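Local structure of superoxide dismutase [Mn/Fe] (Aeropyrum pernix, 3AK2) at residues Y22-E25 / E26-K29; N185-V189 / V190-D194; L12-N15 / Y16-E20. The protein catalyses the dismutation of superoxide to dioxygen and hydrogen peroxide and is cambialistic, working with either manganese or iron at its active site. All coordinates share one frame; numbering follows the deposited sequence.

Contacts 3, 1 and 2 follow one another in that order along the chain. Contact 3 (12-20) is the loop that leads to helix 25-54, and contact 1 (22-29) spans the end of that loop and the first turn of the helix; their centres are 8 Å apart and both belong to the alpha-hairpin domain. Contact 2 (185-194), in the C-terminal domain, joins helix 179-186 to helix 192-205, its centre 15 Å from contact 1 and 13 Å from contact 3. Y22 packs on N185, N188 and V189, so the loop before the first long helix meets the C-terminal domain here. H31 and H79 of the alpha-hairpin domain and D165 and H169 of the C-terminal domain bind the manganese.

Contact 1 of 3, residues Y22-E25 / E26-K29; sequences YIIE and EIMK
The first turn of helix 25-54, the helix that carries the manganese ligand H31, begins where I24 and E25 pass their carbonyls to M28 and K29. I24 occupies the N-cap position. Its O accepts from M28 N at 3.2 Å in the carbonyl plane, with a nearly straight N-H...O angle of 169°. One residue on, E25 O takes the N-H of K29 in a shorter bond of 2.9 Å, and with it the alpha-helical pattern is under way.

Four apolar side chains pack round this start. I23 CG2, anti to its backbone N (CG1 has chi1 -51°), projects into the angle between I27 and M28: it lies 3.7 Å from M28 SD and 3.9 Å from I27 CG2, so one methyl bridges two residues of the helix. The bend at M28 chi2 sets SD beside I23 CG2, while the outer end of the side chain leads away. I24 CG1 sits between its own N and carbonyl carbon (chi1 57°) and lies 3.8 Å from I27 CD1, the two side chains crossing at about a right angle.

The polar ends point elsewhere. K29 NZ bonds to Q33 OE1 further along the helix, while E26 OE1 makes a salt bridge to K176 of the second subunit. The turn is tied to the preceding loop by E20 OE2, which accepts from E25 N. Helix 172-175 packs on this turn: L173 touches both E26 and I27, and Q174 packs on I27 and accepts from I24 N through OE1.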
ATOM      1  N   TYR A  22     -18.349  24.729 -11.737  1.00 14.69           N
ATOM      2  CA  TYR A  22     -17.290  24.191 -10.876  1.00 14.36           C
ATOM      3  C   TYR A  22     -16.807  22.797 -11.261  1.00 13.84           C
ATOM      4  O   TYR A  22     -15.611  22.515 -11.191  1.00 13.67           O
ATOM      5  CB  TYR A  22     -17.720  24.271  -9.411  1.00 14.54           C
ATOM      6  CG  TYR A  22     -18.108  25.684  -9.052  1.00 15.28           C
ATOM      7  CD1 TYR A  22     -19.444  26.038  -8.854  1.00 15.85           C
ATOM      8  CD2 TYR A  22     -17.141  26.684  -8.975  1.00 15.81           C
ATOM      9  CE1 TYR A  22     -19.798  27.357  -8.554  1.00 16.59           C
ATOM     10  CE2 TYR A  22     -17.481  27.995  -8.680  1.00 17.18           C
ATOM     11  CZ  TYR A  22     -18.805  28.323  -8.468  1.00 16.61           C
ATOM     12  OH  TYR A  22     -19.125  29.632  -8.172  1.00 18.44           O
ATOM     13  N   ILE A  23     -17.733  21.936 -11.675  1.00 13.46           N
ATOM     14  CA  ILE A  23     -17.378  20.639 -12.243  1.00 13.32           C
ATOM     15  C   ILE A  23     -18.208  20.442 -13.506  1.00 13.35           C
ATOM     16  O   ILE A  23     -19.436  20.435 -13.445  1.00 13.08           O
ATOM     17  CB  ILE A  23     -17.598  19.466 -11.252  1.00 13.10           C
ATOM     18  CG1 ILE A  23     -16.930  19.758  -9.903  1.00 13.38           C
ATOM     19  CG2 ILE A  23     -17.052  18.175 -11.847  1.00 13.36           C
ATOM     20  CD1 ILE A  23     -17.268  18.761  -8.801  1.00 13.83           C
ATOM     21  N   ILE A  24     -17.533  20.286 -14.643  1.00 13.28           N
ATOM     22  CA  ILE A  24     -18.218  20.239 -15.942  1.00 13.81           C
ATOM     23  C   ILE A  24     -19.039  18.968 -16.160  1.00 13.67           C
ATOM     24  O   ILE A  24     -18.757  17.909 -15.574  1.00 13.17           O
ATOM     25  CB  ILE A  24     -17.253  20.453 -17.147  1.00 14.09           C
ATOM     26  CG1 ILE A  24     -16.116  19.423 -17.141  1.00 14.82           C
ATOM     27  CG2 ILE A  24     -16.725  21.893 -17.175  1.00 14.45           C
ATOM     28  CD1 ILE A  24     -15.303  19.383 -18.430  1.00 15.40           C
ATOM     29  N   GLU A  25     -20.047  19.088 -17.019  1.00 13.48           N
ATOM     30  CA  GLU A  25     -20.965  17.998 -17.330  1.00 13.69           C
ATOM     31  C   GLU A  25     -20.258  16.722 -17.781  1.00 13.22           C
ATOM     32  O   GLU A  25     -20.637  15.630 -17.355  1.00 12.69           O
ATOM     33  CB  GLU A  25     -21.975  18.445 -18.396  1.00 13.85           C
ATOM     34  CG  GLU A  25     -23.016  17.395 -18.772  1.00 15.79           C
ATOM     35  CD  GLU A  25     -23.981  17.876 -19.842  1.00 18.52           C
ATOM     36  OE1 GLU A  25     -23.525  18.490 -20.828  1.00 21.36           O
ATOM     37  OE2 GLU A  25     -25.197  17.625 -19.699  1.00 21.10           O
ATOM     38  N   GLU A  26     -19.243  16.851 -18.637  1.00 13.14           N
ATOM     39  CA  GLU A  26     -18.591  15.659 -19.183  1.00 13.40           C
ATOM     40  C   GLU A  26     -17.944  14.829 -18.082  1.00 12.74           C
ATOM     41  O   GLU A  26     -17.998  13.599 -18.120  1.00 12.95           O
ATOM     42  CB  GLU A  26     -17.563  15.994 -20.264  1.00 13.65           C
ATOM     43  CG  GLU A  26     -17.061  14.742 -20.986  1.00 15.53           C
ATOM     44  CD  GLU A  26     -15.969  15.005 -22.000  1.00 17.38           C
ATOM     45  OE1 GLU A  26     -15.541  14.026 -22.646  1.00 18.18           O
ATOM     46  OE2 GLU A  26     -15.534  16.167 -22.148  1.00 19.49           O
ATOM     47  N   ILE A  27     -17.335  15.505 -17.112  1.00 12.31           N
ATOM     48  CA  ILE A  27     -16.757  14.812 -15.960  1.00 12.05           C
ATOM     49  C   ILE A  27     -17.838  14.092 -15.165  1.00 12.31           C
ATOM     50  O   ILE A  27     -17.719  12.903 -14.893  1.00 12.26           O
ATOM     51  CB  ILE A  27     -15.965  15.753 -15.038  1.00 11.84           C
ATOM     52  CG1 ILE A  27     -14.671  16.195 -15.727  1.00 12.25           C
ATOM     53  CG2 ILE A  27     -15.658  15.064 -13.697  1.00 11.73           C
ATOM     54  CD1 ILE A  27     -13.900  17.263 -14.980  1.00 13.36           C
ATOM     55  N   MET A  28     -18.903  14.802 -14.810  1.00 11.84           N
ATOM     56  CA  MET A  28     -19.958  14.195 -14.012  1.00 12.06           C
ATOM     57  C   MET A  28     -20.515  12.944 -14.683  1.00 12.17           C
ATOM     58  O   MET A  28     -20.734  11.926 -14.021  1.00 11.91           O
ATOM     59  CB  MET A  28     -21.081  15.193 -13.733  1.00 11.98           C
ATOM     60  CG  MET A  28     -20.673  16.409 -12.908  1.00 12.62           C
ATOM     61  SD  MET A  28     -19.952  16.015 -11.303  1.00 11.92           S
ATOM     62  CE  MET A  28     -21.298  15.154 -10.489  1.00 13.73           C
ATOM     63  N   LYS A  29     -20.720  13.014 -15.998  1.00 12.01           N
ATOM     64  CA  LYS A  29     -21.273  11.890 -16.754  1.00 12.37           C
ATOM     65  C   LYS A  29     -20.332  10.683 -16.789  1.00 12.18           C
ATOM     66  O   LYS A  29     -20.739   9.569 -16.459  1.00 12.14           O
ATOM     67  CB  LYS A  29     -21.662  12.323 -18.172  1.00 12.85           C
ATOM     68  CG  LYS A  29     -22.421  11.263 -18.953  1.00 15.17           C
ATOM     69  CD  LYS A  29     -23.030  11.840 -20.223  1.00 18.64           C
ATOM     70  CE  LYS A  29     -23.931  10.828 -20.912  1.00 20.42           C
ATOM     71  NZ  LYS A  29     -25.167  10.556 -20.128  1.00 22.59           N
TER

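Contact 2 of 3, residues N185-V189 / V190-D194; sequences NWWNV and VNWDD
V190 is the bump that three tryptophans receive: its CG2 lies between W186 and W187, and its CG1 goes to W192. CG2 sits over a face of W186, 3.5 Å from the centroid of the six-membered ring and only 9° off its normal, a well-aligned CH-pi contact. The same methyl comes within 4.1 Å of W187 CE3, meeting that ring obliquely, so it fills the angle between two successive indoles. CG1, anti to the backbone N (chi1 172°), rests over the centre of the W192 ring, 3.5 Å above its plane.

The indoles also meet one another. W186 CZ3 stands over the centre of one face of W187, and the outer rim of W187 abuts the rim of W192, CZ3 to CZ2 at 3.8 Å. This edge contact joins the two indoles beside the valine. A water bridges the same two residues: it donates to W187 O at 2.9 Å and accepts from W192 NE1 at 3.1 Å, entering at the edge of the W192 ring. W187 O also accepts a weak bond from V190 N.

Beyond the bend, N191 N-caps helix 192-205, its OD1 taking a weak bond from D194 N, while its ND2 donates to P84 O. W187 NE1 bonds to S119 of helix 111-123. On the sheet side, L162 of strand 159-165 packs against W186, V190 and W192, setting the junction of helices 179-186 and 192-205 against an outermost strand of the three.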
ATOM      1  N   ASN A 185     -12.278  25.183  -5.988  1.00 13.99           N
ATOM      2  CA  ASN A 185     -13.585  25.345  -6.618  1.00 14.32           C
ATOM      3  C   ASN A 185     -14.666  24.425  -6.054  1.00 14.03           C
ATOM      4  O   ASN A 185     -15.839  24.795  -6.000  1.00 13.95           O
ATOM      5  CB  ASN A 185     -13.470  25.175  -8.132  1.00 14.80           C
ATOM      6  CG  ASN A 185     -13.089  26.462  -8.828  1.00 16.57           C
ATOM      7  OD1 ASN A 185     -13.920  27.352  -8.997  1.00 19.18           O
ATOM      8  ND2 ASN A 185     -11.831  26.567  -9.240  1.00 17.92           N
ATOM      9  N   TRP A 186     -14.260  23.236  -5.619  1.00 13.75           N
ATOM     10  CA  TRP A 186     -15.184  22.237  -5.080  1.00 13.06           C
ATOM     11  C   TRP A 186     -15.987  22.746  -3.878  1.00 13.07           C
ATOM     12  O   TRP A 186     -17.144  22.367  -3.695  1.00 12.87           O
ATOM     13  CB  TRP A 186     -14.411  20.959  -4.738  1.00 13.11           C
ATOM     14  CG  TRP A 186     -15.160  19.925  -3.947  1.00 12.00           C
ATOM     15  CD1 TRP A 186     -15.990  18.957  -4.436  1.00 12.11           C
ATOM     16  CD2 TRP A 186     -15.113  19.741  -2.529  1.00 11.32           C
ATOM     17  NE1 TRP A 186     -16.470  18.185  -3.404  1.00 11.81           N
ATOM     18  CE2 TRP A 186     -15.948  18.644  -2.223  1.00 11.30           C
ATOM     19  CE3 TRP A 186     -14.446  20.398  -1.486  1.00 11.54           C
ATOM     20  CZ2 TRP A 186     -16.134  18.188  -0.914  1.00 11.93           C
ATOM     21  CZ3 TRP A 186     -14.630  19.944  -0.188  1.00 12.20           C
ATOM     22  CH2 TRP A 186     -15.466  18.846   0.085  1.00 12.72           C
ATOM     23  N   TRP A 187     -15.388  23.627  -3.078  1.00 13.12           N
ATOM     24  CA  TRP A 187     -16.089  24.205  -1.930  1.00 13.35           C
ATOM     25  C   TRP A 187     -17.406  24.880  -2.311  1.00 13.42           C
ATOM     26  O   TRP A 187     -18.337  24.920  -1.512  1.00 13.81           O
ATOM     27  CB  TRP A 187     -15.191  25.192  -1.185  1.00 13.36           C
ATOM     28  CG  TRP A 187     -14.046  24.517  -0.516  1.00 13.37           C
ATOM     29  CD1 TRP A 187     -12.754  24.468  -0.952  1.00 13.42           C
ATOM     30  CD2 TRP A 187     -14.091  23.760   0.697  1.00 12.89           C
ATOM     31  NE1 TRP A 187     -11.986  23.733  -0.080  1.00 13.30           N
ATOM     32  CE2 TRP A 187     -12.782  23.291   0.944  1.00 12.91           C
ATOM     33  CE3 TRP A 187     -15.109  23.437   1.605  1.00 13.49           C
ATOM     34  CZ2 TRP A 187     -12.464  22.510   2.061  1.00 13.03           C
ATOM     35  CZ3 TRP A 187     -14.792  22.664   2.716  1.00 13.84           C
ATOM     36  CH2 TRP A 187     -13.477  22.213   2.935  1.00 13.40           C
ATOM     37  N   ASN A 188     -17.481  25.382  -3.541  1.00 13.66           N
ATOM     38  CA  ASN A 188     -18.676  26.080  -4.017  1.00 14.13           C
ATOM     39  C   ASN A 188     -19.877  25.181  -4.288  1.00 13.92           C
ATOM     40  O   ASN A 188     -20.985  25.674  -4.517  1.00 14.35           O
ATOM     41  CB  ASN A 188     -18.336  26.905  -5.254  1.00 14.57           C
ATOM     42  CG  ASN A 188     -17.330  27.988  -4.960  1.00 16.07           C
ATOM     43  OD1 ASN A 188     -17.604  28.911  -4.192  1.00 18.84           O
ATOM     44  ND2 ASN A 188     -16.152  27.881  -5.561  1.00 16.19           N
ATOM     45  N   VAL A 189     -19.662  23.864  -4.252  1.00 13.59           N
ATOM     46  CA  VAL A 189     -20.756  22.907  -4.444  1.00 13.42           C
ATOM     47  C   VAL A 189     -20.979  21.955  -3.256  1.00 13.12           C
ATOM     48  O   VAL A 189     -21.787  21.034  -3.344  1.00 13.12           O
ATOM     49  CB  VAL A 189     -20.614  22.092  -5.772  1.00 13.43           C
ATOM     50  CG1 VAL A 189     -20.656  23.014  -6.991  1.00 13.84           C
ATOM     51  CG2 VAL A 189     -19.344  21.235  -5.772  1.00 13.67           C
ATOM     52  N   VAL A 190     -20.285  22.188  -2.143  1.00 13.16           N
ATOM     53  CA  VAL A 190     -20.467  21.345  -0.956  1.00 13.06           C
ATOM     54  C   VAL A 190     -21.883  21.490  -0.402  1.00 13.25           C
ATOM     55  O   VAL A 190     -22.358  22.603  -0.167  1.00 13.70           O
ATOM     56  CB  VAL A 190     -19.431  21.644   0.152  1.00 13.01           C
ATOM     57  CG1 VAL A 190     -19.774  20.892   1.438  1.00 12.82           C
ATOM     58  CG2 VAL A 190     -18.037  21.278  -0.318  1.00 13.26           C
ATOM     59  N   ASN A 191     -22.548  20.356  -0.213  1.00 13.16           N
ATOM     60  CA  ASN A 191     -23.898  20.311   0.323  1.00 13.30           C
ATOM     61  C   ASN A 191     -23.860  20.167   1.842  1.00 13.65           C
ATOM     62  O   ASN A 191     -23.907  19.056   2.378  1.00 13.30           O
ATOM     63  CB  ASN A 191     -24.656  19.146  -0.320  1.00 13.27           C
ATOM     64  CG  ASN A 191     -26.114  19.088   0.086  1.00 13.95           C
ATOM     65  OD1 ASN A 191     -26.615  19.949   0.815  1.00 15.79           O
ATOM     66  ND2 ASN A 191     -26.810  18.066  -0.394  1.00 13.91           N
ATOM     67  N   TRP A 192     -23.775  21.297   2.539  1.00 13.84           N
ATOM     68  CA  TRP A 192     -23.651  21.268   3.995  1.00 14.12           C
ATOM     69  C   TRP A 192     -24.871  20.669   4.690  1.00 14.38           C
ATOM     70  O   TRP A 192     -24.751  20.120   5.784  1.00 14.50           O
ATOM     71  CB  TRP A 192     -23.294  22.649   4.552  1.00 14.34           C
ATOM     72  CG  TRP A 192     -21.897  23.044   4.212  1.00 14.15           C
ATOM     73  CD1 TRP A 192     -21.512  24.027   3.351  1.00 14.45           C
ATOM     74  CD2 TRP A 192     -20.690  22.433   4.692  1.00 14.22           C
ATOM     75  NE1 TRP A 192     -20.142  24.079   3.275  1.00 15.15           N
ATOM     76  CE2 TRP A 192     -19.612  23.112   4.088  1.00 14.68           C
ATOM     77  CE3 TRP A 192     -20.415  21.386   5.583  1.00 14.32           C
ATOM     78  CZ2 TRP A 192     -18.276  22.782   4.347  1.00 15.04           C
ATOM     79  CZ3 TRP A 192     -19.087  21.054   5.836  1.00 14.66           C
ATOM     80  CH2 TRP A 192     -18.036  21.751   5.220  1.00 14.93           C
ATOM     81  N   ASP A 193     -26.035  20.753   4.050  1.00 14.52           N
ATOM     82  CA  ASP A 193     -27.233  20.090   4.560  1.00 14.91           C
ATOM     83  C   ASP A 193     -27.036  18.578   4.652  1.00 14.44           C
ATOM     84  O   ASP A 193     -27.409  17.957   5.642  1.00 14.38           O
ATOM     85  CB  ASP A 193     -28.453  20.405   3.689  1.00 15.56           C
ATOM     86  CG  ASP A 193     -29.701  19.657   4.136  1.00 17.33           C
ATOM     87  OD1 ASP A 193     -30.160  19.890   5.274  1.00 20.38           O
ATOM     88  OD2 ASP A 193     -30.223  18.835   3.349  1.00 20.27           O
ATOM     89  N   ASP A 194     -26.452  17.993   3.609  1.00 14.13           N
ATOM     90  CA  ASP A 194     -26.171  16.562   3.599  1.00 13.75           C
ATOM     91  C   ASP A 194     -25.157  16.208   4.684  1.00 13.32           C
ATOM     92  O   ASP A 194     -25.345  15.240   5.421  1.00 12.96           O
ATOM     93  CB  ASP A 194     -25.662  16.127   2.226  1.00 13.97           C
ATOM     94  CG  ASP A 194     -25.343  14.647   2.166  1.00 14.38           C
ATOM     95  OD1 ASP A 194     -26.275  13.833   1.998  1.00 13.98           O
ATOM     96  OD2 ASP A 194     -24.150  14.305   2.286  1.00 14.58           O
TER
HETATM   97  O   HOH W   1     -18.201  25.437   1.306  1.00 18.89           O

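Contact 3 of 3, residues L12-N15 / Y16-E20; sequences LPYN and YNALE. With EDO (1,2-ethanediol), chain G.
L12 N donates at 2.9 Å to O1 of a 1,2-ethanediol, probably from the crystallisation liquor, that lies between L12 and the ring of Y16. The diol spreads over the phenol: C2 stands 3.6 Å above the centre of one face, and C1 comes 3.3 Å from Y16 OH. L12 reaches the same ring directly, its CD1 lying obliquely 3.5 Å from Y16 CD1, with the two side chains crossing at about a right angle.

The chain then winds through two overlapping type I beta turns, N15 to A18 and N17 to E20, the approach to helix 25-54 in the alpha-hairpin domain. A18 N closes the first turn on N15 O at 3.1 Å, its donor well above the carbonyl plane. Y14, just before the turn, touches A18 CB with its CB at 3.7 Å.

Y14 CG lies between its backbone N and carbonyl carbon (chi1 35°), which presents one ring face to L19. L19 CD2 lies 4.2 Å from the ring centroid, 9° off the normal, in a CH-pi contact, and P13 CD packs on the opposite face toward the rim. Y14 OH is hydrogen-bonded to W83 O.

Y16 OH is hydrogen-bonded to H32 ND1 of helix 25-54. With an alanine in place of Y16, H32 ND1 would probably lose this phenol partner and L12 CD1 the ring it rests on. The Y16 ring also touches K29 and Q33 of the helix, while M86 packs on both Y14 and L19.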
ATOM      1  N   LEU A  12     -27.600  10.109  -9.597  1.00 13.74           N
ATOM      2  CA  LEU A  12     -27.157  11.351  -8.973  1.00 13.75           C
ATOM      3  C   LEU A  12     -28.365  12.089  -8.389  1.00 13.94           C
ATOM      4  O   LEU A  12     -29.494  11.871  -8.831  1.00 13.82           O
ATOM      5  CB  LEU A  12     -26.426  12.245  -9.978  1.00 13.64           C
ATOM      6  CG  LEU A  12     -25.139  11.714 -10.607  1.00 13.90           C
ATOM      7  CD1 LEU A  12     -24.519  12.784 -11.472  1.00 13.72           C
ATOM      8  CD2 LEU A  12     -24.154  11.252  -9.549  1.00 15.00           C
ATOM      9  N   PRO A  13     -28.135  12.950  -7.380  1.00 14.09           N
ATOM     10  CA  PRO A  13     -29.215  13.777  -6.829  1.00 14.31           C
ATOM     11  C   PRO A  13     -29.582  14.983  -7.704  1.00 14.48           C
ATOM     12  O   PRO A  13     -30.460  15.763  -7.337  1.00 15.03           O
ATOM     13  CB  PRO A  13     -28.639  14.263  -5.488  1.00 14.61           C
ATOM     14  CG  PRO A  13     -27.332  13.525  -5.296  1.00 14.37           C
ATOM     15  CD  PRO A  13     -26.867  13.175  -6.663  1.00 14.15           C
ATOM     16  N   TYR A  14     -28.909  15.122  -8.842  1.00 14.18           N
ATOM     17  CA  TYR A  14     -29.036  16.284  -9.729  1.00 14.04           C
ATOM     18  C   TYR A  14     -28.587  15.839 -11.114  1.00 13.83           C
ATOM     19  O   TYR A  14     -28.014  14.753 -11.264  1.00 13.53           O
ATOM     20  CB  TYR A  14     -28.155  17.443  -9.228  1.00 13.88           C
ATOM     21  CG  TYR A  14     -26.860  16.952  -8.618  1.00 13.50           C
ATOM     22  CD1 TYR A  14     -25.833  16.453  -9.423  1.00 13.70           C
ATOM     23  CD2 TYR A  14     -26.677  16.943  -7.238  1.00 13.58           C
ATOM     24  CE1 TYR A  14     -24.654  15.968  -8.869  1.00 13.50           C
ATOM     25  CE2 TYR A  14     -25.497  16.463  -6.673  1.00 13.10           C
ATOM     26  CZ  TYR A  14     -24.495  15.977  -7.496  1.00 13.22           C
ATOM     27  OH  TYR A  14     -23.329  15.490  -6.950  1.00 12.51           O
ATOM     28  N   ASN A  15     -28.848  16.662 -12.126  1.00 13.58           N
ATOM     29  CA  ASN A  15     -28.420  16.363 -13.489  1.00 13.47           C
ATOM     30  C   ASN A  15     -26.905  16.495 -13.660  1.00 13.58           C
ATOM     31  O   ASN A  15     -26.233  17.118 -12.835  1.00 13.53           O
ATOM     32  CB  ASN A  15     -29.161  17.256 -14.493  1.00 13.39           C
ATOM     33  CG  ASN A  15     -30.601  16.805 -14.746  1.00 13.85           C
ATOM     34  OD1 ASN A  15     -31.383  17.533 -15.369  1.00 15.38           O
ATOM     35  ND2 ASN A  15     -30.954  15.615 -14.281  1.00 12.86           N
ATOM     36  N   TYR A  16     -26.374  15.913 -14.735  1.00 13.34           N
ATOM     37  CA  TYR A  16     -24.928  15.909 -14.972  1.00 13.47           C
ATOM     38  C   TYR A  16     -24.306  17.304 -15.087  1.00 13.57           C
ATOM     39  O   TYR A  16     -23.146  17.495 -14.720  1.00 13.14           O
ATOM     40  CB  TYR A  16     -24.566  15.057 -16.193  1.00 13.52           C
ATOM     41  CG  TYR A  16     -24.782  13.568 -16.002  1.00 13.40           C
ATOM     42  CD1 TYR A  16     -24.184  12.884 -14.942  1.00 13.50           C
ATOM     43  CD2 TYR A  16     -25.571  12.838 -16.890  1.00 13.91           C
ATOM     44  CE1 TYR A  16     -24.379  11.513 -14.766  1.00 14.36           C
ATOM     45  CE2 TYR A  16     -25.767  11.466 -16.723  1.00 14.25           C
ATOM     46  CZ  TYR A  16     -25.166  10.812 -15.660  1.00 14.30           C
ATOM     47  OH  TYR A  16     -25.360   9.462 -15.486  1.00 15.12           O
ATOM     48  N   ASN A  17     -25.064  18.275 -15.596  1.00 13.70           N
ATOM     49  CA  ASN A  17     -24.551  19.642 -15.744  1.00 14.39           C
ATOM     50  C   ASN A  17     -24.856  20.559 -14.555  1.00 14.25           C
ATOM     51  O   ASN A  17     -24.572  21.758 -14.599  1.00 14.26           O
ATOM     52  CB  ASN A  17     -25.036  20.272 -17.061  1.00 14.86           C
ATOM     53  CG  ASN A  17     -26.525  20.588 -17.059  1.00 15.87           C
ATOM     54  OD1 ASN A  17     -27.254  20.269 -16.118  1.00 16.69           O
ATOM     55  ND2 ASN A  17     -26.982  21.228 -18.129  1.00 17.92           N
ATOM     56  N   ALA A  18     -25.413  19.991 -13.490  1.00 14.29           N
ATOM     57  CA  ALA A  18     -25.923  20.796 -12.378  1.00 14.28           C
ATOM     58  C   ALA A  18     -24.851  21.408 -11.478  1.00 14.35           C
ATOM     59  O   ALA A  18     -25.150  22.302 -10.688  1.00 14.61           O
ATOM     60  CB  ALA A  18     -26.909  19.994 -11.551  1.00 14.71           C
ATOM     61  N   LEU A  19     -23.612  20.932 -11.596  1.00 13.98           N
ATOM     62  CA  LEU A  19     -22.522  21.451 -10.763  1.00 14.19           C
ATOM     63  C   LEU A  19     -21.620  22.443 -11.493  1.00 14.57           C
ATOM     64  O   LEU A  19     -20.590  22.875 -10.966  1.00 14.34           O
ATOM     65  CB  LEU A  19     -21.702  20.306 -10.155  1.00 13.87           C
ATOM     66  CG  LEU A  19     -22.462  19.299  -9.284  1.00 13.94           C
ATOM     67  CD1 LEU A  19     -21.478  18.382  -8.579  1.00 13.22           C
ATOM     68  CD2 LEU A  19     -23.388  19.961  -8.265  1.00 14.03           C
ATOM     69  N   GLU A  20     -22.023  22.806 -12.708  1.00 14.97           N
ATOM     70  CA  GLU A  20     -21.321  23.830 -13.473  1.00 15.64           C
ATOM     71  C   GLU A  20     -21.480  25.190 -12.795  1.00 15.52           C
ATOM     72  O   GLU A  20     -22.502  25.445 -12.156  1.00 15.78           O
ATOM     73  CB  GLU A  20     -21.821  23.856 -14.919  1.00 15.82           C
ATOM     74  CG  GLU A  20     -21.543  22.542 -15.641  1.00 17.64           C
ATOM     75  CD  GLU A  20     -21.636  22.630 -17.147  1.00 19.84           C
ATOM     76  OE1 GLU A  20     -22.340  23.527 -17.665  1.00 21.55           O
ATOM     77  OE2 GLU A  20     -21.001  21.782 -17.815  1.00 20.39           O
TER
HETATM   78  C1  EDO G 217     -27.641  10.731 -13.400  1.00 18.50           C
HETATM   79  O1  EDO G 217     -28.435  10.238 -12.323  1.00 17.62           O
HETATM   80  C2  EDO G 217     -27.981  12.188 -13.671  1.00 18.98           C
HETATM   81  O2  EDO G 217     -29.197  12.243 -14.423  1.00 20.85           O